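Local coordinates for protein 7,8-dihydro-6-hydroxymethylpterin pyrophosphokinase-dihydropteroate synthase (Plasmodium falciparum, PDB 6JWS) that probably catalyses two successive steps of folate biosynthesis, pyrophosphorylation of 6-hydroxymethyl-7,8-dihydropterin by ATP and condensation of the product with 4-aminobenzoate to give 7,8-dihydropteroate, at residues B[42-47]-B[185-190]. The protein carries 1 engineered substitution. Numbering follows the deposited sequence.
With CA (calcium ion), chain L.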
ATOM      1  N   GLU B  42     -37.888 -22.117  -3.560  1.00 33.37           N
ATOM      2  CA  GLU B  42     -38.892 -21.056  -3.501  1.00 36.58           C
ATOM      3  C   GLU B  42     -40.233 -21.561  -4.033  1.00 37.40           C
ATOM      4  O   GLU B  42     -41.280 -21.145  -3.542  1.00 34.94           O
ATOM      5  CB  GLU B  42     -38.555 -19.905  -4.460  1.00 38.77           C
ATOM      6  CG  GLU B  42     -38.160 -18.588  -3.819  1.00 38.52           C
ATOM      7  CD  GLU B  42     -39.032 -17.940  -2.754  1.00 39.14           C
ATOM      8  OE1 GLU B  42     -40.274 -18.064  -2.804  1.00 38.47           O
ATOM      9  OE2 GLU B  42     -38.450 -17.282  -1.872  1.00 40.57           O
ATOM     10  N   LYS B  43     -40.178 -22.396  -5.085  1.00 37.24           N
ATOM     11  CA  LYS B  43     -41.346 -22.912  -5.788  1.00 36.90           C
ATOM     12  C   LYS B  43     -42.070 -23.972  -4.954  1.00 35.28           C
ATOM     13  O   LYS B  43     -43.275 -23.865  -4.743  1.00 36.58           O
ATOM     14  CB  LYS B  43     -40.919 -23.456  -7.156  1.00 37.56           C
ATOM     15  CG  LYS B  43     -42.047 -23.854  -8.099  1.00 39.03           C
ATOM     16  CD  LYS B  43     -41.526 -24.267  -9.464  1.00 39.15           C
ATOM     17  CE  LYS B  43     -42.610 -24.572 -10.478  1.00 37.74           C
ATOM     18  NZ  LYS B  43     -43.622 -23.494 -10.552  1.00 38.19           N
ATOM     19  N   TYR B  44     -41.321 -24.961  -4.444  1.00 34.91           N
ATOM     20  CA  TYR B  44     -41.902 -26.182  -3.908  1.00 33.20           C
ATOM     21  C   TYR B  44     -41.895 -26.249  -2.380  1.00 33.97           C
ATOM     22  O   TYR B  44     -42.535 -27.136  -1.826  1.00 40.33           O
ATOM     23  CB  TYR B  44     -41.218 -27.418  -4.500  1.00 31.68           C
ATOM     24  CG  TYR B  44     -41.438 -27.647  -5.977  1.00 31.89           C
ATOM     25  CD1 TYR B  44     -42.693 -27.499  -6.559  1.00 32.46           C
ATOM     26  CD2 TYR B  44     -40.393 -28.055  -6.793  1.00 32.60           C
ATOM     27  CE1 TYR B  44     -42.890 -27.717  -7.915  1.00 30.88           C
ATOM     28  CE2 TYR B  44     -40.574 -28.285  -8.150  1.00 33.15           C
ATOM     29  CZ  TYR B  44     -41.830 -28.118  -8.709  1.00 33.11           C
ATOM     30  OH  TYR B  44     -42.005 -28.356 -10.043  1.00 38.07           O
ATOM     31  N   LEU B  45     -41.199 -25.338  -1.686  1.00 33.02           N
ATOM     32  CA  LEU B  45     -41.029 -25.510  -0.248  1.00 29.99           C
ATOM     33  C   LEU B  45     -41.592 -24.353   0.568  1.00 28.18           C
ATOM     34  O   LEU B  45     -41.972 -24.556   1.711  1.00 33.50           O
ATOM     35  CB  LEU B  45     -39.552 -25.744   0.097  1.00 30.54           C
ATOM     36  CG  LEU B  45     -38.975 -27.073  -0.383  1.00 30.89           C
ATOM     37  CD1 LEU B  45     -37.525 -27.221   0.079  1.00 30.72           C
ATOM     38  CD2 LEU B  45     -39.829 -28.225   0.137  1.00 31.25           C
ATOM     39  N   GLY B  46     -41.597 -23.133   0.029  1.00 27.50           N
ATOM     40  CA  GLY B  46     -42.051 -21.998   0.821  1.00 26.44           C
ATOM     41  C   GLY B  46     -41.348 -20.699   0.428  1.00 28.35           C
ATOM     42  O   GLY B  46     -41.122 -20.425  -0.752  1.00 28.90           O
ATOM     43  N   LYS B  47     -40.996 -19.896   1.433  1.00 27.61           N
ATOM     44  CA  LYS B  47     -40.355 -18.629   1.147  1.00 26.58           C
ATOM     45  C   LYS B  47     -38.936 -18.563   1.720  1.00 24.09           C
ATOM     46  O   LYS B  47     -38.753 -18.666   2.934  1.00 22.79           O
ATOM     47  CB  LYS B  47     -41.202 -17.481   1.699  1.00 27.45           C
ATOM     48  CG  LYS B  47     -40.604 -16.131   1.360  1.00 27.86           C
ATOM     49  CD  LYS B  47     -41.365 -14.923   1.819  1.00 30.18           C
ATOM     50  CE  LYS B  47     -40.971 -13.789   0.898  1.00 33.04           C
ATOM     51  NZ  LYS B  47     -40.990 -12.507   1.622  1.00 40.95           N
ATOM     52  N   LYS B 185     -35.553 -34.471  -1.962  1.00 40.38           N
ATOM     53  CA  LYS B 185     -35.068 -35.582  -2.772  1.00 41.08           C
ATOM     54  C   LYS B 185     -35.671 -35.507  -4.170  1.00 39.06           C
ATOM     55  O   LYS B 185     -34.979 -35.772  -5.146  1.00 38.54           O
ATOM     56  CB  LYS B 185     -35.333 -36.928  -2.087  1.00 42.71           C
ATOM     57  CG  LYS B 185     -34.517 -37.182  -0.827  1.00 40.90           C
ATOM     58  CD  LYS B 185     -33.024 -37.221  -1.084  1.00 42.07           C
ATOM     59  CE  LYS B 185     -32.217 -37.152   0.198  1.00 42.40           C
ATOM     60  NZ  LYS B 185     -30.779 -37.376  -0.061  1.00 42.53           N
ATOM     61  N   TYR B 186     -36.945 -35.103  -4.252  1.00 40.72           N
ATOM     62  CA  TYR B 186     -37.588 -34.874  -5.536  1.00 44.75           C
ATOM     63  C   TYR B 186     -36.835 -33.786  -6.302  1.00 45.58           C
ATOM     64  O   TYR B 186     -36.403 -34.013  -7.436  1.00 46.74           O
ATOM     65  CB  TYR B 186     -39.086 -34.588  -5.371  1.00 51.34           C
ATOM     66  CG  TYR B 186     -39.828 -34.464  -6.678  1.00 57.77           C
ATOM     67  CD1 TYR B 186     -40.062 -35.577  -7.473  1.00 60.13           C
ATOM     68  CD2 TYR B 186     -40.276 -33.235  -7.139  1.00 59.45           C
ATOM     69  CE1 TYR B 186     -40.726 -35.481  -8.686  1.00 62.95           C
ATOM     70  CE2 TYR B 186     -40.949 -33.122  -8.346  1.00 64.57           C
ATOM     71  CZ  TYR B 186     -41.172 -34.247  -9.123  1.00 65.87           C
ATOM     72  OH  TYR B 186     -41.822 -34.152 -10.319  1.00 69.46           O
ATOM     73  N   ILE B 187     -36.646 -32.626  -5.650  1.00 43.79           N
ATOM     74  CA  ILE B 187     -35.919 -31.503  -6.229  1.00 39.81           C
ATOM     75  C   ILE B 187     -34.557 -31.960  -6.759  1.00 38.42           C
ATOM     76  O   ILE B 187     -34.200 -31.638  -7.888  1.00 38.70           O
ATOM     77  CB  ILE B 187     -35.816 -30.326  -5.229  1.00 38.23           C
ATOM     78  CG1 ILE B 187     -37.160 -29.618  -5.054  1.00 34.19           C
ATOM     79  CG2 ILE B 187     -34.723 -29.341  -5.635  1.00 38.26           C
ATOM     80  CD1 ILE B 187     -37.249 -28.771  -3.812  1.00 32.37           C
ATOM     81  N   GLU B 188     -33.805 -32.734  -5.963  1.00 38.10           N
ATOM     82  CA  GLU B 188     -32.484 -33.172  -6.404  1.00 41.42           C
ATOM     83  C   GLU B 188     -32.605 -33.959  -7.704  1.00 42.27           C
ATOM     84  O   GLU B 188     -31.869 -33.690  -8.652  1.00 42.31           O
ATOM     85  CB  GLU B 188     -31.745 -34.020  -5.362  1.00 40.89           C
ATOM     86  CG  GLU B 188     -31.317 -33.249  -4.131  1.00 42.70           C
ATOM     87  CD  GLU B 188     -30.470 -33.994  -3.115  1.00 45.93           C
ATOM     88  OE1 GLU B 188     -29.669 -34.860  -3.515  1.00 52.46           O
ATOM     89  OE2 GLU B 188     -30.595 -33.685  -1.917  1.00 53.46           O
ATOM     90  N   GLU B 189     -33.536 -34.925  -7.720  1.00 45.97           N
ATOM     91  CA  GLU B 189     -33.754 -35.806  -8.858  1.00 45.73           C
ATOM     92  C   GLU B 189     -34.138 -34.990 -10.089  1.00 42.78           C
ATOM     93  O   GLU B 189     -33.643 -35.268 -11.178  1.00 42.13           O
ATOM     94  CB  GLU B 189     -34.819 -36.866  -8.558  1.00 50.26           C
ATOM     95  CG  GLU B 189     -34.316 -38.045  -7.743  1.00 53.71           C
ATOM     96  CD  GLU B 189     -33.215 -38.883  -8.380  1.00 63.89           C
ATOM     97  OE1 GLU B 189     -33.142 -38.927  -9.640  1.00 59.51           O
ATOM     98  OE2 GLU B 189     -32.430 -39.501  -7.612  1.00 62.88           O
ATOM     99  N   LEU B 190     -34.997 -33.976  -9.905  1.00 44.32           N
ATOM    100  CA  LEU B 190     -35.411 -33.122 -11.011  1.00 45.55           C
ATOM    101  C   LEU B 190     -34.185 -32.525 -11.698  1.00 47.07           C
ATOM    102  O   LEU B 190     -34.171 -32.360 -12.916  1.00 47.00           O
ATOM    103  CB  LEU B 190     -36.324 -32.003 -10.507  1.00 45.71           C
ATOM    104  CG  LEU B 190     -37.825 -32.292 -10.439  1.00 49.28           C
ATOM    105  CD1 LEU B 190     -38.574 -31.032 -10.026  1.00 44.45           C
ATOM    106  CD2 LEU B 190     -38.365 -32.808 -11.769  1.00 48.68           C
TER
HETATM  107 CA    CA L 804     -42.365 -19.432  -2.647  1.00 35.75          CA
HETATM  108  O   HOH W   1     -43.283 -18.610  -0.905  1.00 27.62           O
HETATM  109  O   HOH W   2     -44.415 -20.736  -2.589  1.00 30.04           O
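Ile187 and Leu190, one turn apart on helix 177-190, pack against Tyr44, the last residue of helix 30-44, and Leu45 just beyond it, and the contact is apolar throughout. At the head of the second segment, Lys185 points to the other side of its helix, where it touches the bound ATP. Ile187 has two points of touch. Its CG1 lies at the edge of the Tyr44 ring, near the ring plane, 4.0 Å from CD2, while CD1 reaches on to the isopropyl end of Leu45, 4.2 Å from Leu45 CD1. With CG1 anti to the carbonyl carbon (chi1 -73°) and the chain extended at chi2, the ethyl arm extends toward the two, with CG1 at the tyrosine and CD1 at the leucine. Glu188 turns away from this interface, and its OE2 accepts a hydrogen bond from Ile209 N, next to the magnesium ligands Asp208 and Asp210. Leu190 closes the row: its CD1 approaches Tyr44 CE2 obliquely at 3.9 Å, and its CG sits over a rim of the Tyr186 ring, 3.8 Å above the plane. The far end of Tyr44 is held by a hydrogen bond between its OH and Glu93 O, while Lys43 CG packs on one ring face.

At Leu45 the chain leaves the helix and enters strand 46-57 through Gly46, whose backbone angles suit glycine. On the side away from helix 177-190 this turn binds calcium through Glu42 O at 2.2 Å, Glu42 OE1 and Gly46 O, joined by Glu99 and two waters. Helices 30-44 and 177-190, packed together here, are the two helices of the beta-alpha-beta-beta-alpha-beta topology of the ferredoxin-like, alpha+beta HPPK fold.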